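Local coordinates for protein superoxide dismutase [Mn/Fe] (Porphyromonas gingivalis, PDB 1UES) that destroys superoxide radicals, dismutating them to oxygen and hydrogen peroxide at a manganese or iron ion bound in each subunit of a homodimer, at residues E4-P9 with N73-F78; E25-K30 with T155-E160; A51-I56 with G69-H74. The protein carries 1 engineered substitution. All coordinates share one frame; numbering follows the deposited sequence.

Contact 1: residues E4-P9 with N73-F78. With MN (manganese (II) ion), chain E.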
loop_
_atom_site.group_PDB
_atom_site.type_symbol
_atom_site.label_atom_id
_atom_site.label_comp_id
_atom_site.label_asym_id
_atom_site.label_seq_id
_atom_site.Cartn_x
_atom_site.Cartn_y
_atom_site.Cartn_z
ATOM N N GLU A 4 -11.500 19.673 -7.453
ATOM C CA GLU A 4 -12.534 19.420 -6.477
ATOM C C GLU A 4 -12.583 18.017 -5.895
ATOM O O GLU A 4 -12.118 17.064 -6.508
ATOM C CB GLU A 4 -13.904 19.664 -7.139
ATOM C CG GLU A 4 -14.015 20.840 -8.134
ATOM C CD GLU A 4 -13.243 20.677 -9.479
ATOM O OE1 GLU A 4 -13.142 21.713 -10.202
ATOM O OE2 GLU A 4 -12.747 19.565 -9.824
ATOM N N LEU A 5 -13.152 17.928 -4.700
ATOM C CA LEU A 5 -13.412 16.636 -4.080
ATOM C C LEU A 5 -14.799 16.314 -4.690
ATOM O O LEU A 5 -15.783 17.022 -4.458
ATOM C CB LEU A 5 -13.534 16.749 -2.553
ATOM C CG LEU A 5 -14.033 15.460 -1.870
ATOM C CD1 LEU A 5 -13.143 14.276 -2.247
ATOM C CD2 LEU A 5 -14.071 15.644 -0.342
ATOM N N ILE A 6 -14.888 15.262 -5.477
ATOM C CA ILE A 6 -16.160 14.945 -6.096
ATOM C C ILE A 6 -17.296 14.644 -5.106
ATOM O O ILE A 6 -17.095 14.140 -4.010
ATOM C CB ILE A 6 -16.036 13.774 -7.083
ATOM C CG1 ILE A 6 -15.503 12.531 -6.361
ATOM C CG2 ILE A 6 -15.115 14.161 -8.232
ATOM C CD1 ILE A 6 -15.812 11.289 -7.088
ATOM N N SER A 7 -18.500 15.007 -5.505
ATOM C CA SER A 7 -19.659 14.744 -4.672
ATOM C C SER A 7 -20.079 13.356 -5.136
ATOM O O SER A 7 -20.029 13.077 -6.320
ATOM C CB SER A 7 -20.746 15.772 -4.973
ATOM O OG SER A 7 -21.138 15.634 -6.325
ATOM N N LEU A 8 -20.457 12.478 -4.211
ATOM C CA LEU A 8 -20.856 11.119 -4.579
ATOM C C LEU A 8 -22.264 11.101 -5.148
ATOM O O LEU A 8 -23.120 11.851 -4.695
ATOM C CB LEU A 8 -20.781 10.200 -3.368
ATOM C CG LEU A 8 -19.374 10.027 -2.820
ATOM C CD1 LEU A 8 -19.487 9.283 -1.518
ATOM C CD2 LEU A 8 -18.489 9.260 -3.820
ATOM N N PRO A 9 -22.516 10.241 -6.154
ATOM C CA PRO A 9 -23.820 10.111 -6.810
ATOM C C PRO A 9 -24.816 9.240 -6.052
ATOM O O PRO A 9 -25.894 8.935 -6.574
ATOM C CB PRO A 9 -23.477 9.529 -8.185
ATOM C CG PRO A 9 -22.140 8.907 -8.052
ATOM C CD PRO A 9 -21.517 9.333 -6.746
ATOM N N ASN A 73 -8.063 8.227 -10.524
ATOM C CA ASN A 73 -8.437 6.858 -10.244
ATOM C C ASN A 73 -9.659 6.841 -9.311
ATOM O O ASN A 73 -10.609 6.100 -9.537
ATOM C CB ASN A 73 -7.276 6.081 -9.565
ATOM C CG ASN A 73 -6.249 5.556 -10.569
ATOM O OD1 ASN A 73 -6.625 5.095 -11.633
ATOM N ND2 ASN A 73 -4.963 5.619 -10.219
ATOM N N HIS A 74 -9.631 7.643 -8.259
ATOM C CA HIS A 74 -10.750 7.625 -7.319
ATOM C C HIS A 74 -11.997 8.195 -7.927
ATOM O O HIS A 74 -13.084 7.726 -7.624
ATOM C CB HIS A 74 -10.394 8.364 -6.036
ATOM C CG HIS A 74 -9.420 7.610 -5.192
ATOM N ND1 HIS A 74 -8.061 7.725 -5.350
ATOM C CD2 HIS A 74 -9.609 6.691 -4.223
ATOM C CE1 HIS A 74 -7.442 6.909 -4.517
ATOM N NE2 HIS A 74 -8.360 6.268 -3.817
ATOM N N ASN A 75 -11.856 9.224 -8.760
ATOM C CA ASN A 75 -13.031 9.807 -9.385
ATOM C C ASN A 75 -13.781 8.783 -10.210
ATOM O O ASN A 75 -14.998 8.704 -10.121
ATOM C CB ASN A 75 -12.659 11.028 -10.228
ATOM C CG ASN A 75 -12.276 12.229 -9.367
ATOM O OD1 ASN A 75 -12.429 12.196 -8.142
ATOM N ND2 ASN A 75 -11.787 13.300 -10.007
ATOM N N LEU A 76 -13.067 7.987 -10.999
ATOM C CA LEU A 76 -13.686 6.940 -11.792
ATOM C C LEU A 76 -14.181 5.792 -10.902
ATOM O O LEU A 76 -15.237 5.202 -11.120
ATOM C CB LEU A 76 -12.664 6.412 -12.799
ATOM C CG LEU A 76 -12.268 7.473 -13.846
ATOM C CD1 LEU A 76 -11.043 7.024 -14.592
ATOM C CD2 LEU A 76 -13.440 7.730 -14.818
ATOM N N TYR A 77 -13.399 5.454 -9.892
ATOM C CA TYR A 77 -13.764 4.370 -9.009
ATOM C C TYR A 77 -15.087 4.640 -8.280
ATOM O O TYR A 77 -16.040 3.862 -8.359
ATOM C CB TYR A 77 -12.591 4.155 -8.022
ATOM C CG TYR A 77 -12.856 3.219 -6.865
ATOM C CD1 TYR A 77 -12.687 1.845 -7.007
ATOM C CD2 TYR A 77 -13.155 3.727 -5.589
ATOM C CE1 TYR A 77 -12.796 0.985 -5.905
ATOM C CE2 TYR A 77 -13.260 2.875 -4.478
ATOM C CZ TYR A 77 -13.069 1.506 -4.650
ATOM O OH TYR A 77 -13.030 0.671 -3.555
ATOM N N PHE A 78 -15.202 5.772 -7.610
ATOM C CA PHE A 78 -16.444 5.991 -6.883
ATOM C C PHE A 78 -17.625 6.173 -7.812
ATOM O O PHE A 78 -18.727 5.781 -7.482
ATOM C CB PHE A 78 -16.347 7.197 -5.963
ATOM C CG PHE A 78 -15.457 6.970 -4.777
ATOM C CD1 PHE A 78 -14.297 7.724 -4.625
ATOM C CD2 PHE A 78 -15.763 5.983 -3.837
ATOM C CE1 PHE A 78 -13.452 7.504 -3.564
ATOM C CE2 PHE A 78 -14.888 5.758 -2.754
ATOM C CZ PHE A 78 -13.753 6.521 -2.635
HETATM MN MN MN E . -8.062 4.399 -2.696
HETATM O O HOH W 1 -12.270 14.082 -6.162
HETATM O O HOH W 2 -11.562 16.186 -9.126
HETATM O O HOH W 3 -6.149 4.103 -3.821
#
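Ile6 lays its branched side chain obliquely across the amide end of Asn75, and CG2 makes the nearest approach, 3.3 Å from Asn75 OD1. No direct hydrogen bond joins loop 4-9 to segment 73-78; the Asn75 amide is tied to the loop backbone through two waters. One donates to Asn75 OD1 at 2.7 Å and also to Glu4 O, while accepting from Ile6 N; the second accepts from Asn75 ND2 at 3.0 Å and donates to Glu4 O. Both ends of the amide are therefore engaged, which should fix which way it is flipped, and Glu4 O receives two water donors. A chi1 of 59° tucks Ile6 CG1 in against both backbone neighbours of CA, and CD1 runs on past the Asn75 backbone to within 4.3 Å of Phe78 CB.

The apolar half of the contact lies one helical turn further on. Leu8 contributes a single methyl, CD2, which lies 3.7 Å from Phe78 CB and 3.9 Å from Phe78 CG; it meets the root of the aromatic side chain at an oblique angle. One face of the Phe78 ring carries Tyr77 CD2, 3.8 Å above the plane and over the ring centre, so the two consecutive aromatics pack on each other. From the same segment His74 turns inward, and its NE2 binds the manganese at 2.2 Å.

Loop 4-9 precedes helix 21-42 and bridges it to helix 62-79: Leu8 also touches Val24, and Ile6 O accepts a hydrogen bond from His28 NE2. On other sides of segment 73-78, Leu76 touches Pro152 and Tyr77 touches Thr155 and Asp157 of strand 151-157, placing this segment between the N-terminal loop and the sheet.

Contact 2: residues E25-K30 with T155-E160. Engineered in segment 155-160: Thr155 (natural residue Gly). With MN (manganese (II) ion), chain E.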
loop_
_atom_site.group_PDB
_atom_site.type_symbol
_atom_site.label_atom_id
_atom_site.label_comp_id
_atom_site.label_asym_id
_atom_site.label_seq_id
_atom_site.Cartn_x
_atom_site.Cartn_y
_atom_site.Cartn_z
ATOM N N GLU A 25 -16.540 7.159 4.335
ATOM C CA GLU A 25 -16.141 8.343 5.104
ATOM C C GLU A 25 -14.604 8.579 5.085
ATOM O O GLU A 25 -14.141 9.712 4.904
ATOM C CB GLU A 25 -16.679 8.233 6.550
ATOM C CG GLU A 25 -15.852 8.988 7.571
ATOM C CD GLU A 25 -16.544 9.144 8.911
ATOM O OE1 GLU A 25 -15.994 9.857 9.798
ATOM O OE2 GLU A 25 -17.641 8.549 9.078
ATOM N N PHE A 26 -13.795 7.535 5.254
ATOM C CA PHE A 26 -12.358 7.734 5.219
ATOM C C PHE A 26 -11.785 7.732 3.793
ATOM O O PHE A 26 -10.941 8.562 3.442
ATOM C CB PHE A 26 -11.657 6.644 6.059
ATOM C CG PHE A 26 -11.865 6.826 7.519
ATOM C CD1 PHE A 26 -11.117 7.783 8.200
ATOM C CD2 PHE A 26 -12.848 6.121 8.194
ATOM C CE1 PHE A 26 -11.343 8.056 9.550
ATOM C CE2 PHE A 26 -13.099 6.375 9.549
ATOM C CZ PHE A 26 -12.343 7.352 10.234
ATOM N N HIS A 27 -12.249 6.792 2.980
ATOM C CA HIS A 27 -11.716 6.649 1.622
ATOM C C HIS A 27 -12.002 7.886 0.781
ATOM O O HIS A 27 -11.085 8.478 0.188
ATOM C CB HIS A 27 -12.311 5.376 0.973
ATOM C CG HIS A 27 -11.512 4.878 -0.184
ATOM N ND1 HIS A 27 -11.811 3.714 -0.859
ATOM C CD2 HIS A 27 -10.391 5.370 -0.752
ATOM C CE1 HIS A 27 -10.902 3.506 -1.794
ATOM N NE2 HIS A 27 -10.027 4.491 -1.737
ATOM N N HIS A 28 -13.275 8.246 0.703
ATOM C CA HIS A 28 -13.669 9.422 -0.049
ATOM C C HIS A 28 -13.448 10.701 0.757
ATOM O O HIS A 28 -12.809 11.638 0.282
ATOM C CB HIS A 28 -15.142 9.315 -0.480
ATOM C CG HIS A 28 -15.685 10.573 -1.070
ATOM N ND1 HIS A 28 -16.295 11.543 -0.304
ATOM C CD2 HIS A 28 -15.635 11.065 -2.333
ATOM C CE1 HIS A 28 -16.591 12.583 -1.068
ATOM N NE2 HIS A 28 -16.197 12.317 -2.302
ATOM N N GLY A 29 -13.961 10.745 1.985
ATOM C CA GLY A 29 -13.822 11.955 2.777
ATOM C C GLY A 29 -12.436 12.381 3.239
ATOM O O GLY A 29 -12.204 13.573 3.454
ATOM N N LYS A 30 -11.520 11.437 3.427
ATOM C CA LYS A 30 -10.189 11.783 3.906
ATOM C C LYS A 30 -9.083 11.521 2.889
ATOM O O LYS A 30 -8.317 12.429 2.573
ATOM C CB LYS A 30 -9.894 11.033 5.206
ATOM C CG LYS A 30 -10.864 11.422 6.325
ATOM C CD LYS A 30 -10.680 12.900 6.670
ATOM C CE LYS A 30 -11.411 13.290 7.974
ATOM N NZ LYS A 30 -12.639 14.064 7.658
ATOM N N THR A 155 -12.282 0.002 -12.622
ATOM C CA THR A 155 -11.113 -0.262 -11.779
ATOM C C THR A 155 -11.455 -0.751 -10.397
ATOM O O THR A 155 -12.465 -0.352 -9.817
ATOM C CB THR A 155 -10.183 0.994 -11.633
ATOM O OG1 THR A 155 -8.965 0.595 -10.986
ATOM C CG2 THR A 155 -10.855 2.123 -10.795
ATOM N N PHE A 156 -10.608 -1.638 -9.861
ATOM C CA PHE A 156 -10.762 -2.095 -8.489
ATOM C C PHE A 156 -9.508 -1.520 -7.758
ATOM O O PHE A 156 -8.392 -1.690 -8.214
ATOM C CB PHE A 156 -10.741 -3.620 -8.373
ATOM C CG PHE A 156 -12.008 -4.305 -8.844
ATOM C CD1 PHE A 156 -13.107 -3.568 -9.281
ATOM C CD2 PHE A 156 -12.081 -5.696 -8.841
ATOM C CE1 PHE A 156 -14.288 -4.203 -9.719
ATOM C CE2 PHE A 156 -13.249 -6.350 -9.273
ATOM C CZ PHE A 156 -14.346 -5.612 -9.710
ATOM N N ASP A 157 -9.731 -0.790 -6.673
ATOM C CA ASP A 157 -8.646 -0.213 -5.885
ATOM C C ASP A 157 -8.118 -1.307 -4.963
ATOM O O ASP A 157 -8.902 -1.873 -4.174
ATOM C CB ASP A 157 -9.251 0.917 -5.069
ATOM C CG ASP A 157 -8.230 1.751 -4.339
ATOM O OD1 ASP A 157 -7.022 1.469 -4.449
ATOM O OD2 ASP A 157 -8.718 2.691 -3.657
ATOM N N VAL A 158 -6.818 -1.620 -5.050
ATOM C CA VAL A 158 -6.279 -2.630 -4.154
ATOM C C VAL A 158 -5.323 -2.053 -3.142
ATOM O O VAL A 158 -4.547 -2.774 -2.510
ATOM C CB VAL A 158 -5.721 -3.896 -4.883
ATOM C CG1 VAL A 158 -6.866 -4.532 -5.709
ATOM C CG2 VAL A 158 -4.538 -3.538 -5.789
ATOM N N TRP A 159 -5.422 -0.729 -2.980
ATOM C CA TRP A 159 -4.685 -0.065 -1.905
ATOM C C TRP A 159 -5.449 -0.653 -0.705
ATOM O O TRP A 159 -6.657 -0.786 -0.751
ATOM C CB TRP A 159 -4.910 1.454 -1.923
ATOM C CG TRP A 159 -3.955 2.176 -2.830
ATOM C CD1 TRP A 159 -3.864 2.049 -4.179
ATOM C CD2 TRP A 159 -2.976 3.130 -2.438
ATOM N NE1 TRP A 159 -2.874 2.867 -4.669
ATOM C CE2 TRP A 159 -2.305 3.549 -3.618
ATOM C CE3 TRP A 159 -2.593 3.679 -1.199
ATOM C CZ2 TRP A 159 -1.258 4.502 -3.598
ATOM C CZ3 TRP A 159 -1.552 4.636 -1.173
ATOM C CH2 TRP A 159 -0.897 5.033 -2.378
ATOM N N GLU A 160 -4.728 -1.065 0.328
ATOM C CA GLU A 160 -5.394 -1.661 1.480
ATOM C C GLU A 160 -6.458 -0.807 2.134
ATOM O O GLU A 160 -7.428 -1.341 2.674
ATOM C CB GLU A 160 -4.329 -2.097 2.507
ATOM C CG GLU A 160 -3.458 -3.224 1.971
ATOM C CD GLU A 160 -2.382 -3.655 2.940
ATOM O OE1 GLU A 160 -1.677 -2.769 3.469
ATOM O OE2 GLU A 160 -2.258 -4.873 3.186
HETATM MN MN MN E . -8.062 4.399 -2.696
HETATM O O HOH W 3 -6.149 4.103 -3.821
#
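His27 and Asp157 supply two of the four protein ligands of the metal site of the iron/manganese superoxide dismutases, approaching from opposite directions to meet at one manganese ion. His27 NE2 binds it at 2.2 Å and Asp157 OD2 at 2.1 Å. In both, CG lies trans to the backbone N (chi1 -160° for His27, -172° for Asp157), which extends each group toward the metal. His27 NE2 and Asp157 OD2 are 2.9 Å apart, not as a hydrogen bond but because both bind the metal. OD2 lies at the edge of the imidazole, in its plane, while the ring and carboxylate planes are turned 37° apart.

The ion joins two parts of the fold: His27 comes from helix 21-42 of the alpha-hairpin domain and Asp157 from the end of strand 151-157 in the C-terminal domain. His74 and His161 are the other protein ligands, and a water 2.2 Å from the metal completes the shell.

Asp157 OD1 accepts from Trp159 N, which stands above the carboxylate plane, at 3.1 Å, closing an Asx turn at the strand's end. The metal-bound water donates weakly to the same OD1 and lies over the Trp159 ring, offset toward its rim.

Contact 3: residues A51-I56 with G69-H74. With MN (manganese (II) ion), chain E.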
loop_
_atom_site.group_PDB
_atom_site.type_symbol
_atom_site.label_atom_id
_atom_site.label_comp_id
_atom_site.label_asym_id
_atom_site.label_seq_id
_atom_site.Cartn_x
_atom_site.Cartn_y
_atom_site.Cartn_z
ATOM N N ALA A 51 -4.153 23.264 -16.217
ATOM C CA ALA A 51 -4.454 22.043 -16.942
ATOM C C ALA A 51 -5.612 21.247 -16.345
ATOM O O ALA A 51 -5.876 21.308 -15.141
ATOM C CB ALA A 51 -3.207 21.158 -16.983
ATOM N N ASP A 52 -6.303 20.493 -17.197
ATOM C CA ASP A 52 -7.391 19.660 -16.701
ATOM C C ASP A 52 -6.742 18.414 -16.108
ATOM O O ASP A 52 -5.601 18.041 -16.440
ATOM C CB ASP A 52 -8.351 19.279 -17.827
ATOM C CG ASP A 52 -7.645 18.621 -18.977
ATOM O OD1 ASP A 52 -8.120 17.586 -19.484
ATOM O OD2 ASP A 52 -6.600 19.156 -19.391
ATOM N N LEU A 53 -7.471 17.738 -15.238
ATOM C CA LEU A 53 -6.912 16.565 -14.582
ATOM C C LEU A 53 -6.361 15.537 -15.550
ATOM O O LEU A 53 -5.272 15.021 -15.379
ATOM C CB LEU A 53 -7.977 15.947 -13.679
ATOM C CG LEU A 53 -7.534 14.774 -12.798
ATOM C CD1 LEU A 53 -6.354 15.166 -11.939
ATOM C CD2 LEU A 53 -8.745 14.338 -11.933
ATOM N N ASN A 54 -7.122 15.233 -16.586
ATOM C CA ASN A 54 -6.664 14.268 -17.560
ATOM C C ASN A 54 -5.298 14.612 -18.168
ATOM O O ASN A 54 -4.450 13.739 -18.375
ATOM C CB ASN A 54 -7.710 14.167 -18.649
ATOM C CG ASN A 54 -7.931 12.765 -19.083
ATOM O OD1 ASN A 54 -7.605 12.402 -20.209
ATOM N ND2 ASN A 54 -8.485 11.953 -18.194
ATOM N N THR A 55 -5.080 15.894 -18.456
ATOM C CA THR A 55 -3.804 16.336 -19.028
ATOM C C THR A 55 -2.686 16.124 -18.013
ATOM O O THR A 55 -1.602 15.669 -18.338
ATOM C CB THR A 55 -3.872 17.834 -19.407
ATOM O OG1 THR A 55 -4.817 18.008 -20.469
ATOM C CG2 THR A 55 -2.509 18.362 -19.851
ATOM N N ILE A 56 -2.953 16.451 -16.756
ATOM C CA ILE A 56 -1.916 16.263 -15.758
ATOM C C ILE A 56 -1.545 14.787 -15.598
ATOM O O ILE A 56 -0.379 14.462 -15.409
ATOM C CB ILE A 56 -2.353 16.837 -14.389
ATOM C CG1 ILE A 56 -2.697 18.320 -14.542
ATOM C CG2 ILE A 56 -1.241 16.644 -13.376
ATOM C CD1 ILE A 56 -3.406 18.914 -13.307
ATOM N N GLY A 69 -2.866 11.102 -10.504
ATOM C CA GLY A 69 -3.280 9.751 -10.822
ATOM C C GLY A 69 -4.259 9.254 -9.784
ATOM O O GLY A 69 -5.271 8.675 -10.157
ATOM N N GLN A 70 -3.975 9.515 -8.505
ATOM C CA GLN A 70 -4.886 9.072 -7.441
ATOM C C GLN A 70 -6.225 9.793 -7.536
ATOM O O GLN A 70 -7.273 9.168 -7.334
ATOM C CB GLN A 70 -4.255 9.278 -6.061
ATOM C CG GLN A 70 -3.209 8.204 -5.693
ATOM C CD GLN A 70 -3.768 6.767 -5.733
ATOM O OE1 GLN A 70 -3.939 6.190 -6.807
ATOM N NE2 GLN A 70 -4.042 6.200 -4.565
ATOM N N THR A 71 -6.215 11.089 -7.849
ATOM C CA THR A 71 -7.470 11.810 -7.967
ATOM C C THR A 71 -8.293 11.224 -9.100
ATOM O O THR A 71 -9.453 10.894 -8.924
ATOM C CB THR A 71 -7.254 13.319 -8.186
ATOM O OG1 THR A 71 -6.566 13.840 -7.060
ATOM C CG2 THR A 71 -8.562 14.057 -8.292
ATOM N N LEU A 72 -7.681 11.040 -10.260
ATOM C CA LEU A 72 -8.427 10.484 -11.366
ATOM C C LEU A 72 -8.923 9.060 -11.095
ATOM O O LEU A 72 -10.070 8.727 -11.392
ATOM C CB LEU A 72 -7.559 10.505 -12.626
ATOM C CG LEU A 72 -8.243 9.827 -13.805
ATOM C CD1 LEU A 72 -9.502 10.584 -14.175
ATOM C CD2 LEU A 72 -7.276 9.737 -14.989
ATOM N N ASN A 73 -8.063 8.227 -10.524
ATOM C CA ASN A 73 -8.437 6.858 -10.244
ATOM C C ASN A 73 -9.659 6.841 -9.311
ATOM O O ASN A 73 -10.609 6.100 -9.537
ATOM C CB ASN A 73 -7.276 6.081 -9.565
ATOM C CG ASN A 73 -6.249 5.556 -10.569
ATOM O OD1 ASN A 73 -6.625 5.095 -11.633
ATOM N ND2 ASN A 73 -4.963 5.619 -10.219
ATOM N N HIS A 74 -9.631 7.643 -8.259
ATOM C CA HIS A 74 -10.750 7.625 -7.319
ATOM C C HIS A 74 -11.997 8.195 -7.927
ATOM O O HIS A 74 -13.084 7.726 -7.624
ATOM C CB HIS A 74 -10.394 8.364 -6.036
ATOM C CG HIS A 74 -9.420 7.610 -5.192
ATOM N ND1 HIS A 74 -8.061 7.725 -5.350
ATOM C CD2 HIS A 74 -9.609 6.691 -4.223
ATOM C CE1 HIS A 74 -7.442 6.909 -4.517
ATOM N NE2 HIS A 74 -8.360 6.268 -3.817
HETATM MN MN MN E . -8.062 4.399 -2.696
HETATM O O HOH W 3 -6.149 4.103 -3.821
#
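Leu53 drives one methyl, CD2, into the side of helix 62-79, where it meets Thr71 CG2 at 3.7 Å and Leu72 N at 3.8 Å. This is the tight part of the contact. The Leu53 side chain crosses that of Thr71 obliquely and also reaches Leu72 CB, 4.1 Å from CD2. Its reach follows from chi1 of -174°, which sets CG opposite the backbone N and projects the isobutyl group across the gap. Thr71 is turned so that its methyl faces the leucine, whereas its hydroxyl OG1 is bonded to Asn67 O, one turn back in its own helix.

The other side is looser. Asn54 starts out pointing away from helix 62-79, and its amide returns to bring ND2 only to 4.1 Å from Leu72 CD2, a van der Waals approach without a hydrogen bond. Asn54 is partly exposed, unlike buried Thr71 and Leu72.

On the inward part of segment 69-74, Gln70 O takes two donors from opposite faces of its carbonyl plane: His74 N, and His74 ND1 at 2.6 Å. The latter bond lies nearly in the imidazole plane and should hold the rotation of this ligand ring. Gln70 NE2 in turn donates to the metal-bound water at 3.1 Å, acting as a second-shell group.

Helix 53-59 packs on helix 62-79 on a side turned away from the manganese, within the alpha-hairpin domain. Leu53 also rests on Leu39 of helix 21-42, and Thr71 on Tyr35 and Val36 of that helix, while on the strand side Gln70 OE1 accepts from Trp123 NE1 of strand 122-128.

How the contacts relate
Contacts 1 and 3 both end on helix 62-79, share Asn73 and His74, and have centres about 11 Å apart; all four of their segments belong to the alpha-hairpin domain. Contact 2 instead joins that domain to the C-terminal one, its centre about 10 Å from that of contact 1 and about 16 Å from that of contact 3. Along the chain, contact 3 is nested within the loop closed by contact 2, whereas contacts 1 and 2 interleave. Contacts 1 and 3 reach the manganese through their shared His74, contact 2 through His27 and Asp157; loop 4-9 and helix 53-59 pack against the helix carrying His74 without supplying a ligand.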